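Local structure of 2,3-dihydroxybenzoate-AMP ligase (Bacillus subtilis, 1MDB) at residues M232-P237 with V517-K522; F330-G335 with T411-R416; A308-E313 with C324-V329. The protein belongs to the ANL superfamily of AMP-binding enzymes, in which a large N-terminal part and a smaller C-terminal domain meet around a shared ligand pocket. One frame throughout, in Å; residues are numbered along the deposited sequence.

Interaction 1: M232-P237 with V517-K522; sequences MAHNYP and VGKVSK. With DBH (2,3-dihydroxy-benzoic acid), chain E; AMP (adenosine monophosphate), chain D.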
loop_
_atom_site.group_PDB
_atom_site.type_symbol
_atom_site.label_atom_id
_atom_site.label_comp_id
_atom_site.label_asym_id
_atom_site.label_seq_id
_atom_site.Cartn_x
_atom_site.Cartn_y
_atom_site.Cartn_z
ATOM N N MET A 232 3.882 -6.286 -3.769
ATOM C CA MET A 232 2.594 -6.807 -3.299
ATOM C C MET A 232 2.323 -7.018 -1.816
ATOM O O MET A 232 1.175 -7.253 -1.438
ATOM C CB MET A 232 2.241 -8.089 -4.071
ATOM C CG MET A 232 3.106 -9.292 -3.742
ATOM S SD MET A 232 2.884 -10.585 -4.988
ATOM C CE MET A 232 3.900 -11.930 -4.277
ATOM N N ALA A 233 3.349 -6.946 -0.974
ATOM C CA ALA A 233 3.135 -7.101 0.467
ATOM C C ALA A 233 2.546 -5.819 1.075
ATOM O O ALA A 233 2.113 -5.820 2.227
ATOM C CB ALA A 233 4.445 -7.454 1.168
ATOM N N HIS A 234 2.551 -4.725 0.318
ATOM C CA HIS A 234 1.979 -3.454 0.801
ATOM C C HIS A 234 0.453 -3.596 0.770
ATOM O O HIS A 234 -0.091 -4.208 -0.146
ATOM C CB HIS A 234 2.402 -2.287 -0.095
ATOM C CG HIS A 234 1.860 -0.959 0.344
ATOM N ND1 HIS A 234 2.489 -0.166 1.285
ATOM C CD2 HIS A 234 0.719 -0.311 0.012
ATOM C CE1 HIS A 234 1.755 0.909 1.514
ATOM N NE2 HIS A 234 0.675 0.845 0.754
ATOM N N ASN A 235 -0.230 -3.018 1.751
ATOM C CA ASN A 235 -1.692 -3.132 1.859
ATOM C C ASN A 235 -2.487 -2.902 0.567
ATOM O O ASN A 235 -3.464 -3.601 0.304
ATOM C CB ASN A 235 -2.214 -2.187 2.951
ATOM C CG ASN A 235 -3.586 -2.607 3.496
ATOM O OD1 ASN A 235 -3.746 -3.709 4.025
ATOM N ND2 ASN A 235 -4.573 -1.718 3.378
ATOM N N TYR A 236 -2.062 -1.925 -0.223
ATOM C CA TYR A 236 -2.720 -1.557 -1.473
ATOM C C TYR A 236 -2.670 -2.712 -2.500
ATOM O O TYR A 236 -3.716 -3.257 -2.879
ATOM C CB TYR A 236 -2.059 -0.261 -1.991
ATOM C CG TYR A 236 -2.492 0.277 -3.342
ATOM C CD1 TYR A 236 -1.656 1.148 -4.038
ATOM C CD2 TYR A 236 -3.719 -0.066 -3.924
ATOM C CE1 TYR A 236 -2.007 1.668 -5.273
ATOM C CE2 TYR A 236 -4.087 0.453 -5.182
ATOM C CZ TYR A 236 -3.216 1.320 -5.844
ATOM O OH TYR A 236 -3.520 1.843 -7.077
ATOM N N PRO A 237 -1.467 -3.113 -2.947
ATOM C CA PRO A 237 -1.404 -4.213 -3.920
ATOM C C PRO A 237 -1.673 -5.606 -3.327
ATOM O O PRO A 237 -1.675 -6.612 -4.045
ATOM C CB PRO A 237 0.003 -4.078 -4.502
ATOM C CG PRO A 237 0.788 -3.545 -3.324
ATOM C CD PRO A 237 -0.146 -2.481 -2.784
ATOM N N VAL A 517 6.725 1.340 -1.112
ATOM C CA VAL A 517 5.793 0.955 -2.161
ATOM C C VAL A 517 5.940 1.810 -3.420
ATOM O O VAL A 517 5.359 1.499 -4.454
ATOM C CB VAL A 517 4.331 0.999 -1.659
ATOM C CG1 VAL A 517 3.911 2.430 -1.389
ATOM C CG2 VAL A 517 3.421 0.346 -2.672
ATOM N N GLY A 518 6.718 2.885 -3.343
ATOM C CA GLY A 518 6.916 3.709 -4.525
ATOM C C GLY A 518 6.389 5.135 -4.508
ATOM O O GLY A 518 6.507 5.837 -5.510
ATOM N N LYS A 519 5.805 5.587 -3.405
ATOM C CA LYS A 519 5.317 6.965 -3.394
ATOM C C LYS A 519 6.432 7.955 -3.086
ATOM O O LYS A 519 7.489 7.597 -2.553
ATOM C CB LYS A 519 4.167 7.169 -2.399
ATOM C CG LYS A 519 3.852 6.011 -1.475
ATOM C CD LYS A 519 2.592 6.299 -0.659
ATOM C CE LYS A 519 2.216 5.117 0.231
ATOM N NZ LYS A 519 0.902 5.309 0.934
ATOM N N VAL A 520 6.197 9.205 -3.448
ATOM C CA VAL A 520 7.176 10.243 -3.193
ATOM C C VAL A 520 7.262 10.412 -1.682
ATOM O O VAL A 520 6.249 10.362 -0.986
ATOM C CB VAL A 520 6.752 11.583 -3.832
ATOM C CG1 VAL A 520 7.722 12.682 -3.441
ATOM C CG2 VAL A 520 6.705 11.445 -5.340
ATOM N N SER A 521 8.482 10.558 -1.178
ATOM C CA SER A 521 8.702 10.772 0.238
ATOM C C SER A 521 8.936 12.272 0.387
ATOM O O SER A 521 10.044 12.758 0.148
ATOM C CB SER A 521 9.945 10.024 0.708
ATOM O OG SER A 521 10.302 10.426 2.014
ATOM N N LYS A 522 7.899 13.011 0.760
ATOM C CA LYS A 522 8.059 14.447 0.911
ATOM C C LYS A 522 9.002 14.750 2.063
ATOM O O LYS A 522 9.719 15.750 2.039
ATOM C CB LYS A 522 6.697 15.129 1.080
ATOM C CG LYS A 522 5.982 15.267 -0.276
ATOM C CD LYS A 522 4.757 16.181 -0.233
ATOM C CE LYS A 522 4.233 16.415 -1.655
ATOM N NZ LYS A 522 3.108 17.383 -1.692
HETATM C C21 DBH E . -1.814 3.182 1.316
HETATM O O9 DBH E . -1.103 4.241 0.906
HETATM C C18 DBH E . -2.923 2.595 0.522
HETATM C C15 DBH E . -3.223 3.116 -0.772
HETATM C C12 DBH E . -4.286 2.583 -1.530
HETATM C C3 DBH E . -3.706 1.522 1.054
HETATM O O3 DBH E . -3.459 0.961 2.323
HETATM C C6 DBH E . -4.768 0.995 0.293
HETATM C C9 DBH E . -5.065 1.516 -0.989
HETATM O O6 DBH E . -5.529 -0.032 0.803
HETATM P P AMP D . -0.540 3.223 3.566
HETATM O O1P AMP D . -0.886 2.426 4.796
HETATM O O2P AMP D . 0.902 3.173 3.182
HETATM O O3P AMP D . -1.443 2.896 2.405
HETATM O "O5'" AMP D . -0.736 4.828 3.913
HETATM C "C5'" AMP D . -2.048 5.454 4.001
HETATM C "C4'" AMP D . -1.904 6.973 3.840
HETATM O "O4'" AMP D . -1.434 7.164 2.520
HETATM C "C3'" AMP D . -3.185 7.754 3.881
HETATM O "O3'" AMP D . -3.580 8.066 5.215
HETATM C "C2'" AMP D . -2.854 8.971 3.028
HETATM O "O2'" AMP D . -2.216 10.007 3.805
HETATM C "C1'" AMP D . -1.960 8.365 1.976
HETATM N N9 AMP D . -2.929 8.087 0.620
HETATM C C8 AMP D . -3.195 6.856 0.125
HETATM N N7 AMP D . -3.951 6.920 -0.968
HETATM C C5 AMP D . -4.150 8.214 -1.143
HETATM C C6 AMP D . -4.878 8.791 -2.178
HETATM N N6 AMP D . -5.463 8.076 -3.139
HETATM N N1 AMP D . -4.957 10.163 -2.165
HETATM C C2 AMP D . -4.367 10.932 -1.206
HETATM N N3 AMP D . -3.662 10.371 -0.214
HETATM C C4 AMP D . -3.537 8.997 -0.163
#
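Val517 lies over one face of the His234 imidazole, its CB 3.9 Å from the ring centroid and 21° off the ring normal, a CH-pi contact offset toward the rim. The closest atoms are Val517 CG2 and His234 CG, 3.6 Å apart, and the two side chains cross at about a right angle. In the plane of the imidazole, at its edge, sit C21 of 2,3-dihydroxy-benzoic acid and O2P of adenosine monophosphate, with Tyr236 CB and Pro237 CD also along that rim. With CG anti to the backbone N (chi1 -180°), the His234 ring turns one face to Val517 and its CE1/NE2 edge to the ligands, and NE2 gives a weak hydrogen bond of 3.4 Å to AMP O3P. The second flat group, the Tyr236 ring, has the benzoic acid against one face, DBH C12 lying 3.4 Å from Tyr236 CG; Tyr236 OH is bonded to the carbonyl of Leu278. Asn235 grips the same ligand by its amide: ND2 donates almost straight to DBH O3 over 3.1 Å, and weakly to DBH O6, while its OD1 is held by Tyr207. Across the pocket Lys519 runs out extended beyond CG, and NZ hydrogen-bonds to AMP O2P at 3.1 Å and also to the carbonyl of Gly307, though the model crowds NZ against DBH O9, so its exact place is doubtful. His234 is also the N-cap residue of helix 235-239. A lysine from the C-terminal domain entering a pocket lined by the N-terminal part is consistent with one of the two domain orientations known for ANL enzymes.

Interaction 2: F330-G335 with T411-R416; sequences FGMAEG and TGDIVR. With AMP (adenosine monophosphate), chain D; DBH (2,3-dihydroxy-benzoic acid), chain E.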
loop_
_atom_site.group_PDB
_atom_site.type_symbol
_atom_site.label_atom_id
_atom_site.label_comp_id
_atom_site.label_asym_id
_atom_site.label_seq_id
_atom_site.Cartn_x
_atom_site.Cartn_y
_atom_site.Cartn_z
ATOM N N PHE A 330 -7.984 5.467 -2.287
ATOM C CA PHE A 330 -7.439 6.148 -1.123
ATOM C C PHE A 330 -7.645 5.243 0.073
ATOM O O PHE A 330 -8.731 5.181 0.637
ATOM C CB PHE A 330 -8.133 7.507 -0.940
ATOM C CG PHE A 330 -7.871 8.164 0.395
ATOM C CD1 PHE A 330 -6.624 8.068 1.017
ATOM C CD2 PHE A 330 -8.874 8.901 1.020
ATOM C CE1 PHE A 330 -6.383 8.697 2.247
ATOM C CE2 PHE A 330 -8.648 9.538 2.248
ATOM C CZ PHE A 330 -7.404 9.437 2.863
ATOM N N GLY A 331 -6.595 4.510 0.432
ATOM C CA GLY A 331 -6.685 3.608 1.561
ATOM C C GLY A 331 -5.523 3.774 2.519
ATOM O O GLY A 331 -4.603 4.549 2.272
ATOM N N MET A 332 -5.573 3.040 3.622
ATOM C CA MET A 332 -4.528 3.071 4.642
ATOM C C MET A 332 -4.441 1.671 5.226
ATOM O O MET A 332 -5.455 0.968 5.318
ATOM C CB MET A 332 -4.895 4.067 5.745
ATOM C CG MET A 332 -6.300 3.874 6.296
ATOM S SD MET A 332 -6.964 5.471 6.881
ATOM C CE MET A 332 -7.319 6.265 5.330
ATOM N N ALA A 333 -3.242 1.271 5.635
ATOM C CA ALA A 333 -3.052 -0.064 6.180
ATOM C C ALA A 333 -3.793 -0.215 7.501
ATOM O O ALA A 333 -4.060 -1.339 7.949
ATOM C CB ALA A 333 -1.555 -0.352 6.368
ATOM N N GLU A 334 -4.135 0.923 8.108
ATOM C CA GLU A 334 -4.850 0.938 9.377
ATOM C C GLU A 334 -6.294 0.494 9.221
ATOM O O GLU A 334 -6.909 0.028 10.184
ATOM C CB GLU A 334 -4.846 2.336 10.007
ATOM C CG GLU A 334 -3.575 2.707 10.716
ATOM C CD GLU A 334 -2.507 3.208 9.769
ATOM O OE1 GLU A 334 -2.813 3.434 8.575
ATOM O OE2 GLU A 334 -1.363 3.385 10.224
ATOM N N GLY A 335 -6.844 0.651 8.023
ATOM C CA GLY A 335 -8.219 0.241 7.815
ATOM C C GLY A 335 -8.883 0.765 6.566
ATOM O O GLY A 335 -8.715 0.214 5.474
ATOM N N THR A 411 -6.475 9.513 10.717
ATOM C CA THR A 411 -5.678 9.107 9.568
ATOM C C THR A 411 -4.514 10.036 9.234
ATOM O O THR A 411 -3.572 9.618 8.571
ATOM C CB THR A 411 -6.551 8.990 8.314
ATOM O OG1 THR A 411 -6.851 10.300 7.825
ATOM C CG2 THR A 411 -7.846 8.270 8.637
ATOM N N GLY A 412 -4.587 11.289 9.676
ATOM C CA GLY A 412 -3.520 12.239 9.399
ATOM C C GLY A 412 -3.683 12.978 8.083
ATOM O O GLY A 412 -2.797 13.735 7.666
ATOM N N ASP A 413 -4.811 12.759 7.418
ATOM C CA ASP A 413 -5.077 13.432 6.151
ATOM C C ASP A 413 -6.019 14.618 6.319
ATOM O O ASP A 413 -6.883 14.622 7.200
ATOM C CB ASP A 413 -5.684 12.453 5.147
ATOM C CG ASP A 413 -4.786 11.259 4.893
ATOM O OD1 ASP A 413 -5.131 10.142 5.337
ATOM O OD2 ASP A 413 -3.727 11.452 4.265
ATOM N N ILE A 414 -5.829 15.636 5.487
ATOM C CA ILE A 414 -6.701 16.797 5.503
ATOM C C ILE A 414 -7.583 16.599 4.268
ATOM O O ILE A 414 -7.081 16.508 3.140
ATOM C CB ILE A 414 -5.921 18.126 5.368
ATOM C CG1 ILE A 414 -4.921 18.279 6.520
ATOM C CG2 ILE A 414 -6.895 19.296 5.380
ATOM C CD1 ILE A 414 -5.514 18.088 7.909
ATOM N N VAL A 415 -8.893 16.523 4.483
ATOM C CA VAL A 415 -9.825 16.297 3.381
ATOM C C VAL A 415 -11.120 17.089 3.558
ATOM O O VAL A 415 -11.332 17.749 4.577
ATOM C CB VAL A 415 -10.214 14.802 3.299
ATOM C CG1 VAL A 415 -8.971 13.918 3.414
ATOM C CG2 VAL A 415 -11.194 14.458 4.422
ATOM N N ARG A 416 -11.980 17.010 2.550
ATOM C CA ARG A 416 -13.285 17.655 2.586
ATOM C C ARG A 416 -14.228 16.591 2.034
ATOM O O ARG A 416 -13.794 15.705 1.296
ATOM C CB ARG A 416 -13.312 18.911 1.707
ATOM C CG ARG A 416 -13.717 18.673 0.261
ATOM C CD ARG A 416 -13.590 19.939 -0.568
ATOM N NE ARG A 416 -14.174 19.769 -1.894
ATOM C CZ ARG A 416 -13.513 19.949 -3.033
ATOM N NH1 ARG A 416 -12.237 20.307 -3.009
ATOM N NH2 ARG A 416 -14.128 19.761 -4.194
HETATM P P AMP D . -0.540 3.223 3.566
HETATM O O1P AMP D . -0.886 2.426 4.796
HETATM O O2P AMP D . 0.902 3.173 3.182
HETATM O O3P AMP D . -1.443 2.896 2.405
HETATM O "O5'" AMP D . -0.736 4.828 3.913
HETATM C "C5'" AMP D . -2.048 5.454 4.001
HETATM C "C4'" AMP D . -1.904 6.973 3.840
HETATM O "O4'" AMP D . -1.434 7.164 2.520
HETATM C "C3'" AMP D . -3.185 7.754 3.881
HETATM O "O3'" AMP D . -3.580 8.066 5.215
HETATM C "C2'" AMP D . -2.854 8.971 3.028
HETATM O "O2'" AMP D . -2.216 10.007 3.805
HETATM C "C1'" AMP D . -1.960 8.365 1.976
HETATM N N9 AMP D . -2.929 8.087 0.620
HETATM C C8 AMP D . -3.195 6.856 0.125
HETATM N N7 AMP D . -3.951 6.920 -0.968
HETATM C C5 AMP D . -4.150 8.214 -1.143
HETATM C C6 AMP D . -4.878 8.791 -2.178
HETATM N N6 AMP D . -5.463 8.076 -3.139
HETATM N N1 AMP D . -4.957 10.163 -2.165
HETATM C C2 AMP D . -4.367 10.932 -1.206
HETATM N N3 AMP D . -3.662 10.371 -0.214
HETATM C C4 AMP D . -3.537 8.997 -0.163
HETATM C C21 DBH E . -1.814 3.182 1.316
HETATM O O9 DBH E . -1.103 4.241 0.906
HETATM C C18 DBH E . -2.923 2.595 0.522
HETATM C C15 DBH E . -3.223 3.116 -0.772
HETATM C C12 DBH E . -4.286 2.583 -1.530
HETATM C C3 DBH E . -3.706 1.522 1.054
HETATM O O3 DBH E . -3.459 0.961 2.323
HETATM C C6 DBH E . -4.768 0.995 0.293
HETATM C C9 DBH E . -5.065 1.516 -0.989
HETATM O O6 DBH E . -5.529 -0.032 0.803
HETATM O O HOH W 1 -3.211 6.773 7.717
#
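Phe330 and Asp413 come at each other from opposite directions, the carboxylate plane turned 83° from the ring plane. Asp413 OD1 lies in the plane of the Phe330 ring at its edge, 3.4 Å from CZ. Beside them, Met332 and Thr411 cross at about a right angle, and it is the sulfur that touches: Met332 SD packs 3.4 Å from Thr411 CG2. Methionine CG stands between the backbone N and the carbonyl carbon, and a bend at chi3 (74°) lays the terminal methyl against the threonine too.

Adenosine monophosphate runs through the same place. Phe330 CD1 comes within 3.3 Å of AMP C5, and Asp413 OD1 accepts a 2.6 Å hydrogen bond from AMP O3'; the still shorter approach of OD2 to O2' is a clash and doubtful. Thr411 O takes a 3.0 Å hydrogen bond from a water that is also bonded to AMP O3'. Ala333, the second residue of the type I turn from Met332 to Gly335, donates its N-H to AMP O1P over 2.8 Å.

Arg428 makes a salt bridge to Asp413 OD2 and probably steadies the carboxylate electrostatically. The C-H edge of a phenyl ring carries slight positive charge, so an oxygen placed there should be mildly favoured, and the aspartate can meet an aromatic side chain and a ribose hydroxyl through one oxygen atom.

Interaction 3: A308-E313 with C324-V329; sequences AKFSAE and CTLQQV. With AMP (adenosine monophosphate), chain D; DBH (2,3-dihydroxy-benzoic acid), chain E.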
loop_
_atom_site.group_PDB
_atom_site.type_symbol
_atom_site.label_atom_id
_atom_site.label_comp_id
_atom_site.label_asym_id
_atom_site.label_seq_id
_atom_site.Cartn_x
_atom_site.Cartn_y
_atom_site.Cartn_z
ATOM N N ALA A 308 -1.305 7.835 -2.947
ATOM C CA ALA A 308 -1.111 9.277 -2.886
ATOM C C ALA A 308 -2.114 9.851 -3.874
ATOM O O ALA A 308 -2.599 9.142 -4.749
ATOM C CB ALA A 308 0.325 9.656 -3.308
ATOM N N LYS A 309 -2.418 11.133 -3.761
ATOM C CA LYS A 309 -3.383 11.728 -4.674
ATOM C C LYS A 309 -2.923 11.785 -6.133
ATOM O O LYS A 309 -1.852 12.296 -6.450
ATOM C CB LYS A 309 -3.742 13.134 -4.197
ATOM C CG LYS A 309 -4.884 13.776 -4.956
ATOM C CD LYS A 309 -5.219 15.131 -4.366
ATOM C CE LYS A 309 -6.356 15.790 -5.126
ATOM N NZ LYS A 309 -6.618 17.155 -4.608
ATOM N N PHE A 310 -3.738 11.238 -7.026
ATOM C CA PHE A 310 -3.417 11.285 -8.444
ATOM C C PHE A 310 -4.105 12.564 -8.916
ATOM O O PHE A 310 -5.330 12.618 -9.041
ATOM C CB PHE A 310 -3.975 10.053 -9.160
ATOM C CG PHE A 310 -3.492 9.895 -10.572
ATOM C CD1 PHE A 310 -2.187 10.231 -10.919
ATOM C CD2 PHE A 310 -4.331 9.377 -11.551
ATOM C CE1 PHE A 310 -1.726 10.057 -12.216
ATOM C CE2 PHE A 310 -3.882 9.198 -12.846
ATOM C CZ PHE A 310 -2.575 9.540 -13.182
ATOM N N SER A 311 -3.302 13.596 -9.145
ATOM C CA SER A 311 -3.797 14.903 -9.562
ATOM C C SER A 311 -4.702 14.886 -10.792
ATOM O O SER A 311 -4.486 14.123 -11.739
ATOM C CB SER A 311 -2.616 15.848 -9.792
ATOM O OG SER A 311 -1.973 16.152 -8.559
ATOM N N ALA A 312 -5.705 15.758 -10.761
ATOM C CA ALA A 312 -6.696 15.877 -11.823
ATOM C C ALA A 312 -6.115 16.006 -13.224
ATOM O O ALA A 312 -6.575 15.332 -14.142
ATOM C CB ALA A 312 -7.621 17.070 -11.527
ATOM N N GLU A 313 -5.114 16.869 -13.381
ATOM C CA GLU A 313 -4.468 17.112 -14.668
ATOM C C GLU A 313 -3.893 15.829 -15.277
ATOM O O GLU A 313 -3.762 15.709 -16.501
ATOM C CB GLU A 313 -3.358 18.160 -14.494
ATOM C CG GLU A 313 -2.565 18.531 -15.758
ATOM C CD GLU A 313 -3.409 19.211 -16.838
ATOM O OE1 GLU A 313 -4.246 20.077 -16.502
ATOM O OE2 GLU A 313 -3.220 18.891 -18.030
ATOM N N CYS A 324 -8.930 2.849 -20.830
ATOM C CA CYS A 324 -9.646 2.091 -19.822
ATOM C C CYS A 324 -10.171 3.001 -18.726
ATOM O O CYS A 324 -9.951 4.205 -18.750
ATOM C CB CYS A 324 -8.725 1.029 -19.217
ATOM S SG CYS A 324 -7.251 1.684 -18.397
ATOM N N THR A 325 -10.873 2.416 -17.768
ATOM C CA THR A 325 -11.422 3.171 -16.658
ATOM C C THR A 325 -10.369 3.398 -15.579
ATOM O O THR A 325 -9.602 2.487 -15.230
ATOM C CB THR A 325 -12.596 2.434 -15.990
ATOM O OG1 THR A 325 -13.623 2.177 -16.955
ATOM C CG2 THR A 325 -13.166 3.276 -14.867
ATOM N N LEU A 326 -10.336 4.616 -15.056
ATOM C CA LEU A 326 -9.408 4.941 -13.994
ATOM C C LEU A 326 -10.160 4.726 -12.697
ATOM O O LEU A 326 -11.372 4.927 -12.635
ATOM C CB LEU A 326 -8.960 6.403 -14.088
ATOM C CG LEU A 326 -8.382 6.995 -12.795
ATOM C CD1 LEU A 326 -7.040 6.316 -12.476
ATOM C CD2 LEU A 326 -8.219 8.519 -12.940
ATOM N N GLN A 327 -9.457 4.270 -11.672
ATOM C CA GLN A 327 -10.082 4.098 -10.374
ATOM C C GLN A 327 -9.115 4.658 -9.351
ATOM O O GLN A 327 -8.000 4.153 -9.198
ATOM C CB GLN A 327 -10.368 2.630 -10.042
ATOM C CG GLN A 327 -11.133 2.490 -8.702
ATOM C CD GLN A 327 -11.389 1.050 -8.283
ATOM O OE1 GLN A 327 -10.460 0.243 -8.188
ATOM N NE2 GLN A 327 -12.652 0.725 -8.017
ATOM N N GLN A 328 -9.521 5.723 -8.671
ATOM C CA GLN A 328 -8.663 6.305 -7.657
ATOM C C GLN A 328 -8.894 5.514 -6.391
ATOM O O GLN A 328 -10.021 5.156 -6.066
ATOM C CB GLN A 328 -8.982 7.784 -7.450
ATOM C CG GLN A 328 -8.607 8.639 -8.656
ATOM C CD GLN A 328 -8.329 10.080 -8.294
ATOM O OE1 GLN A 328 -8.668 10.992 -9.043
ATOM N NE2 GLN A 328 -7.697 10.294 -7.147
ATOM N N VAL A 329 -7.811 5.225 -5.683
ATOM C CA VAL A 329 -7.911 4.446 -4.475
ATOM C C VAL A 329 -7.218 5.152 -3.322
ATOM O O VAL A 329 -6.019 5.409 -3.369
ATOM C CB VAL A 329 -7.273 3.062 -4.689
ATOM C CG1 VAL A 329 -7.589 2.156 -3.513
ATOM C CG2 VAL A 329 -7.777 2.463 -5.993
HETATM P P AMP D . -0.540 3.223 3.566
HETATM O O1P AMP D . -0.886 2.426 4.796
HETATM O O2P AMP D . 0.902 3.173 3.182
HETATM O O3P AMP D . -1.443 2.896 2.405
HETATM O "O5'" AMP D . -0.736 4.828 3.913
HETATM C "C5'" AMP D . -2.048 5.454 4.001
HETATM C "C4'" AMP D . -1.904 6.973 3.840
HETATM O "O4'" AMP D . -1.434 7.164 2.520
HETATM C "C3'" AMP D . -3.185 7.754 3.881
HETATM O "O3'" AMP D . -3.580 8.066 5.215
HETATM C "C2'" AMP D . -2.854 8.971 3.028
HETATM O "O2'" AMP D . -2.216 10.007 3.805
HETATM C "C1'" AMP D . -1.960 8.365 1.976
HETATM N N9 AMP D . -2.929 8.087 0.620
HETATM C C8 AMP D . -3.195 6.856 0.125
HETATM N N7 AMP D . -3.951 6.920 -0.968
HETATM C C5 AMP D . -4.150 8.214 -1.143
HETATM C C6 AMP D . -4.878 8.791 -2.178
HETATM N N6 AMP D . -5.463 8.076 -3.139
HETATM N N1 AMP D . -4.957 10.163 -2.165
HETATM C C2 AMP D . -4.367 10.932 -1.206
HETATM N N3 AMP D . -3.662 10.371 -0.214
HETATM C C4 AMP D . -3.537 8.997 -0.163
HETATM C C21 DBH E . -1.814 3.182 1.316
HETATM O O9 DBH E . -1.103 4.241 0.906
HETATM C C18 DBH E . -2.923 2.595 0.522
HETATM C C15 DBH E . -3.223 3.116 -0.772
HETATM C C12 DBH E . -4.286 2.583 -1.530
HETATM C C3 DBH E . -3.706 1.522 1.054
HETATM O O3 DBH E . -3.459 0.961 2.323
HETATM C C6 DBH E . -4.768 0.995 0.293
HETATM C C9 DBH E . -5.065 1.516 -0.989
HETATM O O6 DBH E . -5.529 -0.032 0.803
HETATM O O HOH W 2 -5.584 8.812 -6.249
#
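Phe310 meets the strand through two side chains. Its CD2 comes 4.2 Å from Leu326 CD1, an apolar contact in which the side chains cross obliquely, and its CB lies 4.2 Å from Gln328 NE2. What ties the polar atoms together is a water: it accepts from Phe310 N at 3.1 Å, weakly from Gln328 NE2 at 2.7 Å, and weakly from AMP N6. The glutamine reaches it with CG beside the backbone N (chi1 -68°) and the chain extended beyond. AMP N6 also donates to Val329 O over 2.7 Å at 154°, so the adenine amino group is tied to the strand directly and through the water. From 308-313, Lys309 CB sits 3.8 Å from AMP C2; from the strand, Val329 CG1 reaches C9 of 2,3-dihydroxy-benzoic acid at 3.6 Å.

These pieces belong to a beta-alpha-beta crossover: strand 302-306 leads through the 308-313 segment and two short helices, 312-315 and 318-321, into the neighbouring parallel strand 325-331 of the mixed sheet. The nucleotide base therefore sits by the loop that leaves the first strand and takes a carbonyl from the second.

Further out, the Phe310 ring is packed against Val305 of strand 302-306 and against Ala283 and Met284 of helix 280-292, and Ile349 of helix 346-351 touches Leu326. Gln328 N is bonded to Thr340 OG1, and its NE2 has a weak second partner in Gln353 OE1. Glu443 of helix 442-449 makes a salt bridge to Lys309 NZ and a hydrogen bond to Ser311 OG.

In the fold
The three contacts surround adenosine monophosphate and 2,3-dihydroxy-benzoic acid, which all of them touch, with centres about 14 Å (1 and 2), 15 Å (1 and 3) and 16 Å (2 and 3) apart. Interaction 1 spans the longest stretch of chain, from 232-237 to 517-522, and both others fall within it: interaction 3 closes first, then interaction 2 opens directly behind it on the same strand, 325-331. Interaction 2 joins that strand of the mixed sheet to strand 409-417 of the separate four-stranded antiparallel sheet. Asn235 packs on Ala333, and Tyr236 on Val329. The pocket is thus assembled from strands of two sheets, the start of helix 235-239, the loop after strand 302-306 and a lysine-bearing segment of the C-terminal domain.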